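Local coordinates for spot 14 protein (Mus musculus, PDB 3ONT) that modulates fatty acid synthesis, regulating lipogenesis especially in the lactating mammary gland, and assembles as a homodimer or a heterodimer with MID1IP1, at the interface of chains A and B. Sequence-based numbering; all coordinates share one arbitrary frame. Chains: chain A/B, Spot 14 protein.

The interface of chains A and B. Residues chain A 32-35, 38-39, 62; chain B 140, 144, 147.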
ATOM      1  N   VAL A  32     -20.777 -14.123  10.612  1.00 60.80           N
ATOM      2  CA  VAL A  32     -20.796 -14.855  11.885  1.00 58.22           C
ATOM      3  C   VAL A  32     -21.302 -14.016  13.062  1.00 56.80           C
ATOM      4  O   VAL A  32     -22.116 -14.488  13.877  1.00 58.28           O
ATOM      5  CB  VAL A  32     -19.395 -15.436  12.212  1.00 57.25           C
ATOM      6  CG1 VAL A  32     -19.296 -15.889  13.662  1.00 54.10           C
ATOM      7  CG2 VAL A  32     -19.055 -16.581  11.257  1.00 57.78           C
ATOM      8  N   VAL A  33     -20.826 -12.778  13.153  1.00 54.04           N
ATOM      9  CA  VAL A  33     -21.169 -11.904  14.273  1.00 52.32           C
ATOM     10  C   VAL A  33     -22.575 -11.355  14.074  1.00 54.13           C
ATOM     11  O   VAL A  33     -22.777 -10.210  13.692  1.00 53.77           O
ATOM     12  CB  VAL A  33     -20.095 -10.792  14.486  1.00 50.56           C
ATOM     13  CG1 VAL A  33     -20.504  -9.840  15.575  1.00 47.46           C
ATOM     14  CG2 VAL A  33     -18.735 -11.428  14.831  1.00 49.19           C
HETATM   15  N   MSE A  34     -23.556 -12.203  14.355  1.00 57.59           N
HETATM   16  CA  MSE A  34     -24.957 -11.904  14.079  1.00 61.11           C
HETATM   17  C   MSE A  34     -25.520 -10.806  14.975  1.00 59.22           C
HETATM   18  O   MSE A  34     -26.355 -10.002  14.526  1.00 60.96           O
HETATM   19  CB  MSE A  34     -25.783 -13.167  14.271  1.00 66.48           C
HETATM   20  CG  MSE A  34     -25.386 -14.308  13.351  1.00 73.94           C
HETATM   21 SE   MSE A  34     -26.680 -14.566  11.915  1.00 84.97          SE
HETATM   22  CE  MSE A  34     -26.378 -12.916  10.892  1.00 80.31           C
ATOM     23  N   ILE A  35     -25.093 -10.798  16.243  1.00 54.81           N
ATOM     24  CA  ILE A  35     -25.572  -9.832  17.225  1.00 51.98           C
ATOM     25  C   ILE A  35     -24.342  -9.071  17.745  1.00 50.87           C
ATOM     26  O   ILE A  35     -23.724  -9.446  18.761  1.00 50.22           O
ATOM     27  CB  ILE A  35     -26.393 -10.515  18.387  1.00 51.30           C
ATOM     28  CG1 ILE A  35     -27.364 -11.574  17.836  1.00 50.98           C
ATOM     29  CG2 ILE A  35     -27.129  -9.461  19.237  1.00 49.54           C
ATOM     30  CD1 ILE A  35     -28.033 -12.446  18.881  1.00 49.87           C
ATOM     31  N   LEU A  38     -23.411  -7.892  21.479  1.00 44.87           N
ATOM     32  CA  LEU A  38     -22.811  -8.855  22.412  1.00 44.72           C
ATOM     33  C   LEU A  38     -21.292  -8.627  22.592  1.00 45.02           C
ATOM     34  O   LEU A  38     -20.710  -9.073  23.596  1.00 46.23           O
ATOM     35  CB  LEU A  38     -23.082 -10.305  21.960  1.00 43.54           C
ATOM     36  CG  LEU A  38     -24.562 -10.710  21.875  1.00 46.61           C
ATOM     37  CD1 LEU A  38     -24.679 -12.194  21.589  1.00 47.20           C
ATOM     38  CD2 LEU A  38     -25.412 -10.340  23.129  1.00 42.69           C
ATOM     39  N   LEU A  39     -20.658  -7.958  21.623  1.00 43.21           N
ATOM     40  CA  LEU A  39     -19.230  -7.623  21.711  1.00 42.21           C
ATOM     41  C   LEU A  39     -18.960  -6.424  22.616  1.00 42.74           C
ATOM     42  O   LEU A  39     -17.827  -6.228  23.059  1.00 44.78           O
ATOM     43  CB  LEU A  39     -18.635  -7.359  20.326  1.00 41.62           C
ATOM     44  CG  LEU A  39     -18.639  -8.476  19.276  1.00 42.35           C
ATOM     45  CD1 LEU A  39     -18.074  -8.005  17.917  1.00 41.39           C
ATOM     46  CD2 LEU A  39     -17.849  -9.701  19.756  1.00 42.64           C
ATOM     47  N   PHE A  62     -13.788  -4.611  16.408  1.00 49.44           N
ATOM     48  CA  PHE A  62     -14.627  -5.124  15.344  1.00 48.07           C
ATOM     49  C   PHE A  62     -14.978  -3.990  14.353  1.00 47.55           C
ATOM     50  O   PHE A  62     -14.780  -4.114  13.148  1.00 46.94           O
ATOM     51  CB  PHE A  62     -15.853  -5.728  16.033  1.00 47.60           C
ATOM     52  CG  PHE A  62     -16.970  -6.100  15.129  1.00 47.35           C
ATOM     53  CD1 PHE A  62     -16.944  -7.284  14.420  1.00 48.48           C
ATOM     54  CD2 PHE A  62     -18.113  -5.299  15.061  1.00 48.96           C
ATOM     55  CE1 PHE A  62     -18.033  -7.656  13.612  1.00 50.06           C
ATOM     56  CE2 PHE A  62     -19.199  -5.649  14.260  1.00 48.89           C
ATOM     57  CZ  PHE A  62     -19.157  -6.828  13.532  1.00 50.08           C
TER
ATOM     58  N   VAL B 140     -11.562 -12.609  16.564  1.00 28.74           N
ATOM     59  CA  VAL B 140     -12.854 -12.046  16.908  1.00 51.91           C
ATOM     60  C   VAL B 140     -13.981 -13.018  16.542  1.00 52.64           C
ATOM     61  O   VAL B 140     -14.926 -13.184  17.312  1.00 52.79           O
ATOM     62  CB  VAL B 140     -13.128 -10.700  16.237  1.00 50.66           C
ATOM     63  CG1 VAL B 140     -14.577 -10.256  16.559  1.00 47.56           C
ATOM     64  CG2 VAL B 140     -12.112  -9.651  16.672  1.00 47.90           C
ATOM     65  N   TYR B 144     -16.603 -14.751  19.275  1.00 54.70           N
ATOM     66  CA  TYR B 144     -18.067 -14.707  19.172  1.00 54.81           C
ATOM     67  C   TYR B 144     -18.705 -16.095  19.152  1.00 56.75           C
ATOM     68  O   TYR B 144     -19.727 -16.333  19.796  1.00 56.88           O
ATOM     69  CB  TYR B 144     -18.496 -13.965  17.920  1.00 53.55           C
ATOM     70  CG  TYR B 144     -19.987 -13.747  17.844  1.00 54.13           C
ATOM     71  CD1 TYR B 144     -20.818 -14.680  17.226  1.00 54.50           C
ATOM     72  CD2 TYR B 144     -20.573 -12.596  18.391  1.00 53.72           C
ATOM     73  CE1 TYR B 144     -22.177 -14.471  17.144  1.00 55.21           C
ATOM     74  CE2 TYR B 144     -21.930 -12.381  18.313  1.00 54.12           C
ATOM     75  CZ  TYR B 144     -22.729 -13.321  17.691  1.00 55.86           C
ATOM     76  OH  TYR B 144     -24.090 -13.109  17.602  1.00 58.35           O
HETATM   77  N   MSE B 147     -18.409 -17.324  22.723  1.00 38.54           N
HETATM   78  CA  MSE B 147     -19.383 -16.594  23.543  1.00 65.46           C
HETATM   79  C   MSE B 147     -20.805 -17.073  23.393  1.00 65.19           C
HETATM   80  O   MSE B 147     -21.554 -17.092  24.357  1.00 65.10           O
HETATM   81  CB  MSE B 147     -19.382 -15.122  23.184  1.00 65.38           C
HETATM   82  CG  MSE B 147     -18.214 -14.369  23.712  1.00 67.42           C
HETATM   83 SE   MSE B 147     -18.150 -12.665  22.803  1.00 70.72          SE
HETATM   84  CE  MSE B 147     -20.032 -12.240  22.828  1.00 64.39           C
TER
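The phenol oxygen OH of B:Tyr144 accepts a hydrogen bond from the backbone N of A:Ile35, 2.9 Å away and moderately bent at 146° about the hydrogen; the N-H comes from above the ring plane, on the side that A:Val33 covers. The site belongs to the two-fold symmetric homodimer interface: helix 115-147 of chain B lies against the turn that joins helix 15-32 of chain A to the 3-10 helix 36-39. With CG anti to the backbone N (chi1 -173°), the side chain of B:Tyr144 extends from the helix to this turn. One ring face is capped by A:Val33, whose CA sits over the centre at 3.9 Å from the centroid, a CH-pi contact. Both methyls of A:Val33 extend that cover, CG1 lying 3.9 Å from CD2 of B:Tyr144 and CG2 meeting CG and CB at the root of the side chain. A:Val32 runs antiparallel alongside, its CG1 4.1 Å from CD1 of B:Tyr144. Packing of A:Val33 on the face should restrict turning of the ring, while the bond at OH holds the far end and limits its swing. An alanine in place of B:Tyr144 would probably leave A:Ile35 N without this acceptor and open a gap beside A:Val33. One helical turn further on, selenomethionine B:Met147 bends at chi3 (42°) and brings its terminal methyl to the 3-10 helix. There, CE of B:Met147 packs 3.7 Å from CB of A:Leu38.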